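Local coordinates for protein KLLA0B12012p (Kluyveromyces lactis, PDB 6Y3P) that probably binds ATP through its C-terminal ATP-grasp domain of the tubulin-tyrosine ligase family, and is a direct partner of the mRNA decapping enzyme Dcp2, at residues K47-H51 / V375-F379; C223-L227 / P321-E327. All coordinates share one frame. Residue numbers count along the deposited sequence, not the author numbering.

Interaction 1. Residues K47-H51 / V375-F379; sequences KLTFH and VRPMF
An apolar strand-against-helix-end contact joins the parallel sheet near the N terminus to the C-terminal end of helix 357-375. Residues 48-51 are extended and belong to an inner strand of that sheet. Val375 belongs to the helix, and 376-378 keep helical backbone angles without its regular bonds; instead Met378 N is bonded to Val375 O at 3.1 Å and Phe379 N to Arg376 O at 2.9 Å, both from i+3 to i. No hydrogen bond links the two segments. The nearest CA pairs are Leu48-Phe379 (7.2 Å) and Phe50-Val375 (7.7 Å). As the strand alternates, Leu48 and Phe50 point toward 375-379 and Thr49 points away. Phe50, chi1 t, receives Val375 CG2 over one ring face, a CH-pi contact 4.2 Å from the centroid. Met378 SD approaches the same ring obliquely, 3.7 Å from Phe50 CD1, in a Met-aromatic contact. Phe379, chi1 m, brings its ring between Leu48 and Phe50: its CD2 lies 3.3 Å from Leu48 CD1, and Phe50 CB meets the ring edge 3.4 Å from Phe379 CE1. The Phe379 ring also touches Ala8 and Ile10 on the adjacent strand 8-12. About 299 Å² is buried in all. Val375 and the residues just after it thus dock on the N-terminal parallel sheet of this ATP-grasp domain of the tubulin-tyrosine ligase family.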
loop_
_atom_site.group_PDB
_atom_site.type_symbol
_atom_site.label_atom_id
_atom_site.label_comp_id
_atom_site.label_asym_id
_atom_site.label_seq_id
_atom_site.Cartn_x
_atom_site.Cartn_y
_atom_site.Cartn_z
ATOM N N LYS A 47 12.451 -29.542 10.302
ATOM C CA LYS A 47 13.516 -28.654 10.741
ATOM C C LYS A 47 12.883 -27.259 10.734
ATOM O O LYS A 47 11.837 -27.087 10.093
ATOM C CB LYS A 47 14.661 -28.681 9.708
ATOM C CG LYS A 47 15.488 -29.967 9.683
ATOM C CD LYS A 47 16.376 -30.092 8.436
ATOM C CE LYS A 47 17.722 -29.407 8.557
ATOM N NZ LYS A 47 18.676 -30.178 9.404
ATOM N N LEU A 48 13.486 -26.263 11.432
ATOM C CA LEU A 48 12.933 -24.924 11.339
ATOM C C LEU A 48 13.393 -24.331 10.013
ATOM O O LEU A 48 14.561 -24.464 9.649
ATOM C CB LEU A 48 13.125 -24.010 12.574
ATOM C CG LEU A 48 14.504 -23.679 13.126
ATOM C CD1 LEU A 48 15.216 -22.684 12.266
ATOM C CD2 LEU A 48 14.375 -22.989 14.459
ATOM N N THR A 49 12.440 -23.844 9.221
ATOM C CA THR A 49 12.728 -23.380 7.859
ATOM C C THR A 49 12.078 -22.059 7.501
ATOM O O THR A 49 10.981 -21.747 7.955
ATOM C CB THR A 49 12.391 -24.476 6.757
ATOM O OG1 THR A 49 11.256 -24.112 5.967
ATOM C CG2 THR A 49 12.183 -25.845 7.307
ATOM N N PHE A 50 12.740 -21.323 6.622
ATOM C CA PHE A 50 12.208 -20.082 6.102
ATOM C C PHE A 50 12.048 -20.204 4.601
ATOM O O PHE A 50 13.033 -20.323 3.875
ATOM C CB PHE A 50 13.062 -18.862 6.487
ATOM C CG PHE A 50 12.441 -17.579 5.992
ATOM C CD1 PHE A 50 11.234 -17.131 6.505
ATOM C CD2 PHE A 50 13.012 -16.875 4.943
ATOM C CE1 PHE A 50 10.619 -15.992 5.991
ATOM C CE2 PHE A 50 12.397 -15.731 4.436
ATOM C CZ PHE A 50 11.207 -15.294 4.966
ATOM N N HIS A 51 10.802 -20.175 4.154
ATOM C CA HIS A 51 10.427 -20.260 2.756
ATOM C C HIS A 51 10.083 -18.860 2.228
ATOM O O HIS A 51 9.109 -18.231 2.664
ATOM C CB HIS A 51 9.267 -21.275 2.573
ATOM C CG HIS A 51 8.742 -21.469 1.169
ATOM N ND1 HIS A 51 7.516 -22.085 0.940
ATOM C CD2 HIS A 51 9.290 -21.144 -0.029
ATOM C CE1 HIS A 51 7.364 -22.103 -0.370
ATOM N NE2 HIS A 51 8.401 -21.544 -0.995
ATOM N N VAL A 375 14.458 -12.103 9.643
ATOM C CA VAL A 375 14.715 -13.513 9.361
ATOM C C VAL A 375 15.637 -14.126 10.409
ATOM O O VAL A 375 15.335 -15.213 10.862
ATOM C CB VAL A 375 15.194 -13.761 7.895
ATOM C CG1 VAL A 375 15.532 -15.244 7.637
ATOM C CG2 VAL A 375 14.151 -13.261 6.897
ATOM N N ARG A 376 16.755 -13.473 10.776
ATOM C CA ARG A 376 17.698 -14.017 11.776
ATOM C C ARG A 376 16.991 -14.492 13.078
ATOM O O ARG A 376 17.194 -15.651 13.448
ATOM C CB ARG A 376 18.835 -13.015 12.092
ATOM C CG ARG A 376 20.043 -13.074 11.161
ATOM C CD ARG A 376 21.083 -12.022 11.550
ATOM N NE ARG A 376 21.548 -12.201 12.931
ATOM C CZ ARG A 376 22.608 -12.921 13.286
ATOM N NH1 ARG A 376 23.354 -13.518 12.366
ATOM N NH2 ARG A 376 22.936 -13.040 14.562
ATOM N N PRO A 377 16.082 -13.680 13.710
ATOM C CA PRO A 377 15.403 -14.127 14.941
ATOM C C PRO A 377 14.511 -15.380 14.850
ATOM O O PRO A 377 14.286 -16.027 15.874
ATOM C CB PRO A 377 14.587 -12.896 15.342
ATOM C CG PRO A 377 15.315 -11.774 14.780
ATOM C CD PRO A 377 15.735 -12.270 13.440
ATOM N N MET A 378 14.029 -15.749 13.656
ATOM C CA MET A 378 13.217 -16.960 13.557
ATOM C C MET A 378 14.113 -18.203 13.497
ATOM O O MET A 378 13.620 -19.318 13.627
ATOM C CB MET A 378 12.132 -16.915 12.446
ATOM C CG MET A 378 12.464 -16.084 11.217
ATOM S SD MET A 378 11.121 -15.841 10.013
ATOM C CE MET A 378 9.804 -15.109 11.121
ATOM N N PHE A 379 15.439 -17.993 13.404
ATOM C CA PHE A 379 16.455 -19.043 13.415
ATOM C C PHE A 379 17.221 -18.986 14.746
ATOM O O PHE A 379 18.314 -19.543 14.859
ATOM C CB PHE A 379 17.401 -18.856 12.217
ATOM C CG PHE A 379 16.774 -19.287 10.917
ATOM C CD1 PHE A 379 15.960 -18.425 10.201
ATOM C CD2 PHE A 379 16.990 -20.560 10.412
ATOM C CE1 PHE A 379 15.358 -18.840 9.017
ATOM C CE2 PHE A 379 16.370 -20.981 9.235
ATOM C CZ PHE A 379 15.565 -20.116 8.544
#

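Interaction 2. Residues C223-L227 / P321-E327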
loop_
_atom_site.group_PDB
_atom_site.type_symbol
_atom_site.label_atom_id
_atom_site.label_comp_id
_atom_site.label_asym_id
_atom_site.label_seq_id
_atom_site.Cartn_x
_atom_site.Cartn_y
_atom_site.Cartn_z
ATOM N N CYS A 223 6.268 -6.274 7.980
ATOM C CA CYS A 223 5.685 -6.795 9.210
ATOM C C CYS A 223 6.444 -8.021 9.522
ATOM O O CYS A 223 6.629 -8.841 8.639
ATOM C CB CYS A 223 4.207 -7.116 9.039
ATOM S SG CYS A 223 3.156 -5.668 9.120
ATOM N N SER A 224 6.839 -8.179 10.764
ATOM C CA SER A 224 7.564 -9.360 11.216
ATOM C C SER A 224 6.914 -9.962 12.480
ATOM O O SER A 224 6.756 -9.259 13.474
ATOM C CB SER A 224 9.025 -9.013 11.478
ATOM O OG SER A 224 9.698 -10.187 11.895
ATOM N N GLY A 225 6.545 -11.242 12.402
ATOM C CA GLY A 225 5.952 -12.023 13.488
ATOM C C GLY A 225 4.674 -11.445 14.062
ATOM O O GLY A 225 3.869 -10.878 13.319
ATOM N N ASP A 226 4.499 -11.567 15.415
ATOM C CA ASP A 226 3.339 -11.044 16.134
ATOM C C ASP A 226 3.727 -10.102 17.305
ATOM O O ASP A 226 3.736 -10.526 18.456
ATOM C CB ASP A 226 2.404 -12.182 16.591
ATOM C CG ASP A 226 1.054 -11.768 17.174
ATOM O OD1 ASP A 226 0.918 -10.591 17.616
ATOM O OD2 ASP A 226 0.160 -12.643 17.275
ATOM N N LEU A 227 3.940 -8.801 17.052
ATOM C CA LEU A 227 3.993 -8.130 15.763
ATOM C C LEU A 227 4.975 -6.996 15.865
ATOM O O LEU A 227 4.911 -6.205 16.809
ATOM C CB LEU A 227 2.608 -7.563 15.364
ATOM C CG LEU A 227 2.541 -6.673 14.088
ATOM C CD1 LEU A 227 2.499 -7.521 12.809
ATOM C CD2 LEU A 227 1.329 -5.769 14.126
ATOM N N PRO A 321 -1.929 -11.390 12.868
ATOM C CA PRO A 321 -0.491 -11.655 12.784
ATOM C C PRO A 321 -0.116 -13.042 13.314
ATOM O O PRO A 321 -0.634 -13.499 14.328
ATOM C CB PRO A 321 0.138 -10.517 13.601
ATOM C CG PRO A 321 -0.992 -9.568 13.921
ATOM C CD PRO A 321 -2.217 -10.399 13.924
ATOM N N LEU A 322 0.747 -13.721 12.561
ATOM C CA LEU A 322 1.309 -15.023 12.864
ATOM C C LEU A 322 2.756 -14.819 13.258
ATOM O O LEU A 322 3.484 -14.078 12.590
ATOM C CB LEU A 322 1.257 -15.929 11.610
ATOM C CG LEU A 322 -0.003 -16.755 11.343
ATOM C CD1 LEU A 322 -0.526 -17.408 12.609
ATOM C CD2 LEU A 322 -1.074 -15.932 10.638
ATOM N N LYS A 323 3.186 -15.534 14.289
ATOM C CA LYS A 323 4.543 -15.535 14.841
ATOM C C LYS A 323 5.596 -15.997 13.797
ATOM O O LYS A 323 6.728 -15.519 13.788
ATOM C CB LYS A 323 4.563 -16.457 16.087
ATOM C CG LYS A 323 5.852 -16.435 16.901
ATOM C CD LYS A 323 5.822 -15.447 18.054
ATOM C CE LYS A 323 7.198 -14.901 18.341
ATOM N NZ LYS A 323 7.131 -13.517 18.879
ATOM N N ASN A 324 5.214 -16.921 12.936
ATOM C CA ASN A 324 6.104 -17.520 11.949
ATOM C C ASN A 324 5.979 -16.886 10.548
ATOM O O ASN A 324 6.440 -17.443 9.558
ATOM C CB ASN A 324 5.902 -19.062 11.927
ATOM C CG ASN A 324 4.481 -19.526 11.728
ATOM O OD1 ASN A 324 3.493 -18.861 12.086
ATOM N ND2 ASN A 324 4.348 -20.707 11.181
ATOM N N SER A 325 5.379 -15.714 10.472
ATOM C CA SER A 325 5.247 -15.001 9.205
ATOM C C SER A 325 6.001 -13.698 9.253
ATOM O O SER A 325 6.223 -13.153 10.327
ATOM C CB SER A 325 3.786 -14.686 8.910
ATOM O OG SER A 325 3.012 -15.859 8.780
ATOM N N LEU A 326 6.388 -13.215 8.083
ATOM C CA LEU A 326 6.890 -11.874 7.826
ATOM C C LEU A 326 6.323 -11.484 6.477
ATOM O O LEU A 326 5.968 -12.364 5.703
ATOM C CB LEU A 326 8.430 -11.657 7.911
ATOM C CG LEU A 326 9.369 -12.339 6.904
ATOM C CD1 LEU A 326 9.310 -11.678 5.511
ATOM C CD2 LEU A 326 10.769 -12.232 7.401
ATOM N N GLU A 327 6.188 -10.205 6.204
ATOM C CA GLU A 327 5.685 -9.791 4.908
ATOM C C GLU A 327 6.088 -8.373 4.614
ATOM O O GLU A 327 5.946 -7.520 5.480
ATOM C CB GLU A 327 4.151 -9.970 4.775
ATOM C CG GLU A 327 3.686 -9.822 3.329
ATOM C CD GLU A 327 2.270 -10.220 2.967
ATOM O OE1 GLU A 327 1.609 -10.880 3.797
ATOM O OE2 GLU A 327 1.823 -9.872 1.848
#
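Three backbone hydrogen bonds join the segments where strands 215-224 and 326-335 pair at their ends in the antiparallel sheet of the ATP-grasp domain. Cys223 and Glu327 form a hydrogen-bonded pair, Cys223 N to Glu327 O and Glu327 N to Cys223 O both measuring 2.8 Å; Ser224 and Leu326 follow as a non-hydrogen-bonded pair, and Gly225 N reaches Ser325 O at 2.8 Å just beyond the strands. CA-H...O contacts supplement these, with Leu326 CA 3.2 Å from Cys223 O and Gly225 CA 3.3 Å from Leu322 O. Gly225 has a positive phi, and a CB there would come close to Lys323 O, at the type I turn of Leu322 to Ser325. Pro321 packs into the 225-227 loop: its CB lies 3.8 Å from Gly225 O, 3.9 Å from Asp226 CG and 3.9 Å from Leu227 CD1, the apolar side-chain pair, beside the cis Asp226-Leu227 peptide. Pairing thus rests on main-chain hydrogen bonding, leaving Glu327 to form a salt bridge with Arg77 and Ser325 OG to bond Ser73 O.

How the interactions relate
After strands 8-12 and 37-38 the chain forms strand 48-52 of the parallel sheet, and it reaches the hairpin-forming strands 215-224 and 228-239 much later. Interaction 2 closes a loop of 93 residues when 321-327 returns to 223-227, bringing strand 326-335 alongside strand 215-224 in the antiparallel sheet. Only at the end of helix 357-375 does interaction 1 close the far longer loop back to 47-51, so interaction 2 lies wholly within it. The two centres are about 12 Å apart, and the contacts touch through Leu326 of interaction 2, whose CD2 lies 3.6 Å from Val375 CG2 and 3.9 Å from Phe50 CZ. The N-terminal parallel sheet, the antiparallel sheet and helix 357-375 thereby meet in one apolar cluster.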